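Local structure of glyoxylate-induced Protein (Pseudomonas aeruginosa, 1SQ4) at residues 70-75 against 137-142; 4-9 against 93-98. The protein is of unknown function but has the double beta-barrel form of a bicupin and may act as a ureidoglycine aminohydrolase. One frame throughout, in Å; residues are numbered along the deposited sequence.

Interaction 1 pairs two strands of the first cupin barrel. Interaction 2 lays the N-terminal segment against a third strand of that barrel. Their centres are about 9 Å apart. Strands 136-144 and 90-98 are neighbours in one sheet, so the two contacts share a border. R137 makes the main polar link between them; F138 CB also packs on F95 O. R137 NH1 forms a salt bridge to E98 OE1 at 2.6 Å, and R137 O probably accepts a hydrogen bond from V97 N at 2.8 Å. Opposite R137 the strand carries two residues, V97 and E98, which fits a classic beta bulge. The same guanidinium, through NH2, also meets E74 of interaction 1.

Interaction 1 of 2, residues 70-75 against 137-142; sequences QYIVEL and RFHWIR
Y71 turns the edge of its ring toward the six-membered ring of W140 in an offset edge-to-face pair. The planes stand at 88°, and Y71 CD2 lies 3.5 Å from W140 CE3. R142 CD lies over the W140 ring. The backbones of Y71 and W140 form a hydrogen-bonded antiparallel pair, as do those of V73 and F138. F138 CG stands between the backbone N and the carbonyl carbon (chi1 63°), which starts the ring beside V73. V73 CB sits over one face of the F138 ring, 4.0 Å from its centroid, while L75 CD1 meets the ring edge. On the other face of the sheet, Q70 NE2 donates to H139 ND1 at 3.1 Å, in the plane of the imidazole; Q70 OE1 bonds to Y263 OH. I72 CG1 lies over that imidazole, 3.8 Å from its centroid, a CH-pi contact. E74 OE1 and R137 NH2 form a long salt bridge at 3.4 Å. E74 OE2 has its stronger partner in R53, R137 NH1 in E98. Y71 OH bonds to H269 and M270 of the second subunit, and R142 NH2 pairs with E85. The chemistry splits by face of this cupin-barrel sheet: mostly aromatic and aliphatic packing reaching a subunit interface, against mixed polar and aliphatic groups.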
loop_
_atom_site.group_PDB
_atom_site.type_symbol
_atom_site.label_atom_id
_atom_site.label_comp_id
_atom_site.label_asym_id
_atom_site.label_seq_id
_atom_site.Cartn_x
_atom_site.Cartn_y
_atom_site.Cartn_z
ATOM N N GLN A 70 28.730 8.505 12.401
ATOM C CA GLN A 70 29.561 8.986 11.315
ATOM C C GLN A 70 29.404 10.492 11.187
ATOM O O GLN A 70 28.293 11.014 11.262
ATOM C CB GLN A 70 29.142 8.296 10.018
ATOM C CG GLN A 70 29.778 8.850 8.767
ATOM C CD GLN A 70 29.269 8.165 7.503
ATOM O OE1 GLN A 70 28.193 7.551 7.500
ATOM N NE2 GLN A 70 30.033 8.278 6.420
ATOM N N TYR A 71 30.513 11.199 11.025
ATOM C CA TYR A 71 30.435 12.642 10.848
ATOM C C TYR A 71 31.267 13.019 9.628
ATOM O O TYR A 71 32.200 12.306 9.260
ATOM C CB TYR A 71 31.013 13.400 12.044
ATOM C CG TYR A 71 30.619 12.939 13.421
ATOM C CD1 TYR A 71 29.335 12.478 13.695
ATOM C CD2 TYR A 71 31.508 13.074 14.484
ATOM C CE1 TYR A 71 28.945 12.172 14.995
ATOM C CE2 TYR A 71 31.125 12.772 15.783
ATOM C CZ TYR A 71 29.838 12.326 16.030
ATOM O OH TYR A 71 29.429 12.074 17.314
ATOM N N ILE A 72 30.925 14.131 8.993
ATOM C CA ILE A 72 31.697 14.599 7.856
ATOM C C ILE A 72 32.121 15.996 8.278
ATOM O O ILE A 72 31.358 16.966 8.185
ATOM C CB ILE A 72 30.873 14.612 6.536
ATOM C CG1 ILE A 72 30.503 13.180 6.135
ATOM C CG2 ILE A 72 31.702 15.189 5.405
ATOM C CD1 ILE A 72 29.714 13.066 4.831
ATOM N N VAL A 73 33.353 16.069 8.777
ATOM C CA VAL A 73 33.921 17.299 9.302
ATOM C C VAL A 73 34.650 18.204 8.330
ATOM O O VAL A 73 35.472 17.764 7.546
ATOM C CB VAL A 73 34.857 16.978 10.463
ATOM C CG1 VAL A 73 35.438 18.255 11.030
ATOM C CG2 VAL A 73 34.092 16.218 11.525
ATOM N N GLU A 74 34.342 19.485 8.411
ATOM C CA GLU A 74 34.962 20.476 7.565
ATOM C C GLU A 74 35.751 21.420 8.458
ATOM O O GLU A 74 35.185 22.124 9.311
ATOM C CB GLU A 74 33.882 21.246 6.794
ATOM C CG GLU A 74 34.369 22.481 6.041
ATOM C CD GLU A 74 33.235 23.295 5.416
ATOM O OE1 GLU A 74 33.450 24.480 5.110
ATOM O OE2 GLU A 74 32.127 22.761 5.218
ATOM N N LEU A 75 37.065 21.414 8.292
ATOM C CA LEU A 75 37.911 22.300 9.076
ATOM C C LEU A 75 38.397 23.426 8.206
ATOM O O LEU A 75 38.910 23.207 7.110
ATOM C CB LEU A 75 39.125 21.567 9.623
ATOM C CG LEU A 75 38.794 20.432 10.565
ATOM C CD1 LEU A 75 40.084 19.744 10.968
ATOM C CD2 LEU A 75 38.039 20.966 11.767
ATOM N N ARG A 137 38.345 18.249 4.520
ATOM C CA ARG A 137 37.134 17.527 4.840
ATOM C C ARG A 137 37.404 16.049 5.003
ATOM O O ARG A 137 38.036 15.419 4.152
ATOM C CB ARG A 137 36.094 17.775 3.748
ATOM C CG ARG A 137 35.826 19.265 3.497
ATOM C CD ARG A 137 34.725 19.461 2.481
ATOM N NE ARG A 137 34.199 20.817 2.525
ATOM C CZ ARG A 137 34.820 21.872 2.019
ATOM N NH1 ARG A 137 35.990 21.730 1.414
ATOM N NH2 ARG A 137 34.284 23.077 2.148
ATOM N N PHE A 138 36.932 15.495 6.111
ATOM C CA PHE A 138 37.128 14.077 6.376
ATOM C C PHE A 138 35.935 13.425 7.049
ATOM O O PHE A 138 35.070 14.102 7.595
ATOM C CB PHE A 138 38.364 13.853 7.255
ATOM C CG PHE A 138 38.263 14.471 8.629
ATOM C CD1 PHE A 138 38.462 15.834 8.808
ATOM C CD2 PHE A 138 38.050 13.674 9.752
ATOM C CE1 PHE A 138 38.440 16.390 10.073
ATOM C CE2 PHE A 138 38.024 14.223 11.022
ATOM C CZ PHE A 138 38.229 15.577 11.184
ATOM N N HIS A 139 35.917 12.096 7.007
ATOM C CA HIS A 139 34.863 11.307 7.620
ATOM C C HIS A 139 35.370 10.800 8.955
ATOM O O HIS A 139 36.524 10.404 9.071
ATOM C CB HIS A 139 34.483 10.110 6.739
ATOM C CG HIS A 139 33.633 10.465 5.561
ATOM N ND1 HIS A 139 32.394 9.907 5.342
ATOM C CD2 HIS A 139 33.850 11.313 4.523
ATOM C CE1 HIS A 139 31.883 10.392 4.225
ATOM N NE2 HIS A 139 32.749 11.247 3.709
ATOM N N TRP A 140 34.505 10.809 9.960
ATOM C CA TRP A 140 34.881 10.346 11.284
ATOM C C TRP A 140 33.856 9.309 11.741
ATOM O O TRP A 140 32.719 9.630 12.080
ATOM C CB TRP A 140 34.934 11.547 12.234
ATOM C CG TRP A 140 35.395 11.270 13.650
ATOM C CD1 TRP A 140 35.877 10.098 14.149
ATOM C CD2 TRP A 140 35.336 12.181 14.760
ATOM N NE1 TRP A 140 36.110 10.215 15.506
ATOM C CE2 TRP A 140 35.781 11.488 15.905
ATOM C CE3 TRP A 140 34.936 13.523 14.901
ATOM C CZ2 TRP A 140 35.844 12.076 17.167
ATOM C CZ3 TRP A 140 35.000 14.109 16.165
ATOM C CH2 TRP A 140 35.448 13.381 17.276
ATOM N N ILE A 141 34.269 8.051 11.742
ATOM C CA ILE A 141 33.394 6.972 12.139
ATOM C C ILE A 141 33.713 6.510 13.563
ATOM O O ILE A 141 34.846 6.127 13.861
ATOM C CB ILE A 141 33.543 5.824 11.142
ATOM C CG1 ILE A 141 33.241 6.342 9.740
ATOM C CG2 ILE A 141 32.605 4.707 11.494
ATOM C CD1 ILE A 141 33.618 5.403 8.629
ATOM N N ARG A 142 32.707 6.540 14.436
ATOM C CA ARG A 142 32.891 6.155 15.836
ATOM C C ARG A 142 32.105 4.943 16.294
ATOM O O ARG A 142 31.030 4.647 15.770
ATOM C CB ARG A 142 32.538 7.330 16.763
ATOM C CG ARG A 142 33.468 8.533 16.626
ATOM C CD ARG A 142 32.921 9.788 17.292
ATOM N NE ARG A 142 33.036 9.813 18.752
ATOM C CZ ARG A 142 32.037 9.558 19.590
ATOM N NH1 ARG A 142 30.838 9.246 19.114
ATOM N NH2 ARG A 142 32.229 9.646 20.899
#

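Interaction 2 of 2, residues 4-9 against 93-98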
loop_
_atom_site.group_PDB
_atom_site.type_symbol
_atom_site.label_atom_id
_atom_site.label_comp_id
_atom_site.label_asym_id
_atom_site.label_seq_id
_atom_site.Cartn_x
_atom_site.Cartn_y
_atom_site.Cartn_z
ATOM N N SER A 4 42.725 8.994 -7.535
ATOM C CA SER A 4 41.316 8.786 -7.179
ATOM C C SER A 4 40.633 10.042 -6.654
ATOM O O SER A 4 41.253 10.871 -5.985
ATOM C CB SER A 4 41.174 7.690 -6.119
ATOM O OG SER A 4 41.493 6.409 -6.633
ATOM N N SER A 5 39.342 10.161 -6.945
ATOM C CA SER A 5 38.559 11.306 -6.508
ATOM C C SER A 5 37.591 10.897 -5.413
ATOM O O SER A 5 37.200 9.730 -5.310
ATOM C CB SER A 5 37.748 11.864 -7.669
ATOM O OG SER A 5 36.726 10.951 -8.036
ATOM N N TYR A 6 37.191 11.863 -4.599
ATOM C CA TYR A 6 36.251 11.589 -3.530
ATOM C C TYR A 6 35.310 12.772 -3.367
ATOM O O TYR A 6 35.730 13.923 -3.388
ATOM C CB TYR A 6 37.001 11.339 -2.228
ATOM C CG TYR A 6 38.167 10.388 -2.353
ATOM C CD1 TYR A 6 37.985 9.002 -2.358
ATOM C CD2 TYR A 6 39.461 10.880 -2.427
ATOM C CE1 TYR A 6 39.088 8.131 -2.426
ATOM C CE2 TYR A 6 40.554 10.035 -2.496
ATOM C CZ TYR A 6 40.371 8.673 -2.492
ATOM O OH TYR A 6 41.496 7.886 -2.521
ATOM N N TYR A 7 34.027 12.487 -3.224
ATOM C CA TYR A 7 33.058 13.549 -3.057
ATOM C C TYR A 7 33.129 14.092 -1.639
ATOM O O TYR A 7 33.390 13.346 -0.687
ATOM C CB TYR A 7 31.644 13.041 -3.348
ATOM C CG TYR A 7 30.564 14.025 -2.971
ATOM C CD1 TYR A 7 30.085 14.103 -1.663
ATOM C CD2 TYR A 7 30.014 14.887 -3.923
ATOM C CE1 TYR A 7 29.077 15.013 -1.316
ATOM C CE2 TYR A 7 29.007 15.802 -3.578
ATOM C CZ TYR A 7 28.543 15.856 -2.280
ATOM O OH TYR A 7 27.527 16.728 -1.947
ATOM N N ALA A 8 32.898 15.397 -1.512
ATOM C CA ALA A 8 32.920 16.070 -0.218
ATOM C C ALA A 8 31.896 17.201 -0.193
ATOM O O ALA A 8 31.897 18.071 -1.059
ATOM C CB ALA A 8 34.310 16.616 0.070
ATOM N N PRO A 9 31.010 17.200 0.815
ATOM C CA PRO A 9 29.973 18.217 0.967
ATOM C C PRO A 9 30.612 19.578 1.075
ATOM O O PRO A 9 31.750 19.706 1.529
ATOM C CB PRO A 9 29.299 17.839 2.277
ATOM C CG PRO A 9 29.580 16.397 2.419
ATOM C CD PRO A 9 31.001 16.290 1.971
ATOM N N VAL A 93 37.908 5.919 12.998
ATOM C CA VAL A 93 38.534 5.765 11.706
ATOM C C VAL A 93 38.368 7.115 11.015
ATOM O O VAL A 93 37.248 7.614 10.856
ATOM C CB VAL A 93 37.862 4.674 10.858
ATOM C CG1 VAL A 93 38.452 4.677 9.462
ATOM C CG2 VAL A 93 38.059 3.316 11.504
ATOM N N LEU A 94 39.486 7.720 10.639
ATOM C CA LEU A 94 39.472 9.007 9.959
ATOM C C LEU A 94 39.787 8.761 8.496
ATOM O O LEU A 94 40.736 8.046 8.159
ATOM C CB LEU A 94 40.513 9.952 10.577
ATOM C CG LEU A 94 40.086 11.031 11.584
ATOM C CD1 LEU A 94 39.137 10.480 12.620
ATOM C CD2 LEU A 94 41.325 11.602 12.246
ATOM N N PHE A 95 38.982 9.353 7.626
ATOM C CA PHE A 95 39.171 9.188 6.199
ATOM C C PHE A 95 39.025 10.518 5.490
ATOM O O PHE A 95 37.907 10.986 5.256
ATOM C CB PHE A 95 38.136 8.212 5.650
ATOM C CG PHE A 95 38.279 7.953 4.189
ATOM C CD1 PHE A 95 39.380 7.258 3.705
ATOM C CD2 PHE A 95 37.340 8.444 3.289
ATOM C CE1 PHE A 95 39.538 7.054 2.349
ATOM C CE2 PHE A 95 37.494 8.241 1.925
ATOM C CZ PHE A 95 38.595 7.549 1.450
ATOM N N VAL A 96 40.145 11.123 5.121
ATOM C CA VAL A 96 40.089 12.416 4.458
ATOM C C VAL A 96 39.685 12.317 2.993
ATOM O O VAL A 96 40.213 11.498 2.243
ATOM C CB VAL A 96 41.433 13.144 4.591
ATOM C CG1 VAL A 96 42.531 12.236 4.133
ATOM C CG2 VAL A 96 41.416 14.431 3.777
ATOM N N VAL A 97 38.738 13.164 2.600
ATOM C CA VAL A 97 38.251 13.175 1.229
ATOM C C VAL A 97 38.641 14.433 0.461
ATOM O O VAL A 97 38.594 14.454 -0.767
ATOM C CB VAL A 97 36.718 13.022 1.173
ATOM C CG1 VAL A 97 36.321 11.654 1.674
ATOM C CG2 VAL A 97 36.053 14.105 1.996
ATOM N N GLU A 98 39.027 15.485 1.168
ATOM C CA GLU A 98 39.419 16.706 0.489
ATOM C C GLU A 98 40.292 17.518 1.401
ATOM O O GLU A 98 39.990 17.671 2.585
ATOM C CB GLU A 98 38.196 17.517 0.108
ATOM C CG GLU A 98 38.450 18.612 -0.888
ATOM C CD GLU A 98 37.167 19.312 -1.247
ATOM O OE1 GLU A 98 36.798 20.265 -0.533
ATOM O OE2 GLU A 98 36.505 18.885 -2.220
#
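Residues 4-9 pass the end of strand 90-98 without forming a strand themselves, with Y6 CA 5.4 Å from V97 CA and no hydrogen bond between the two segments. The contact is made mostly by side chains, with Y7 O and V97 O also in touch, and it is mainly apolar. F95 points the edge of its ring at the face of Y6. The planes meet at 87° and the ring centroids are 5.6 Å apart. With CG anti to the backbone N (chi1 -178°), the F95 ring starts out from the strand, and its CZ lies 4.0 Å from Y6 CE1. V97 fills the middle of the contact. Its CB touches Y6 CB at 3.8 Å, and its CG2 touches A8 CB at 3.6 Å. Y7 O also packs against V97 CB, at 3.8 Å. A8 CB reaches E98 as well, 3.9 Å from its OE2. The carboxylate of E98 has its polar partners in R137 and H10. Y6 OH bonds to E161.

The N-terminal segment lies between the two cupin barrels. Y7 makes a backbone hydrogen bond with L219 and packs on Y217, while A8 touches R137. F95 also packs on L219 and on I195 of strand 191-198. Residues 4-9 thus join strands 90-98 and 136-144 of the first barrel to strand 212-220 of the second, in a chain that has no helix.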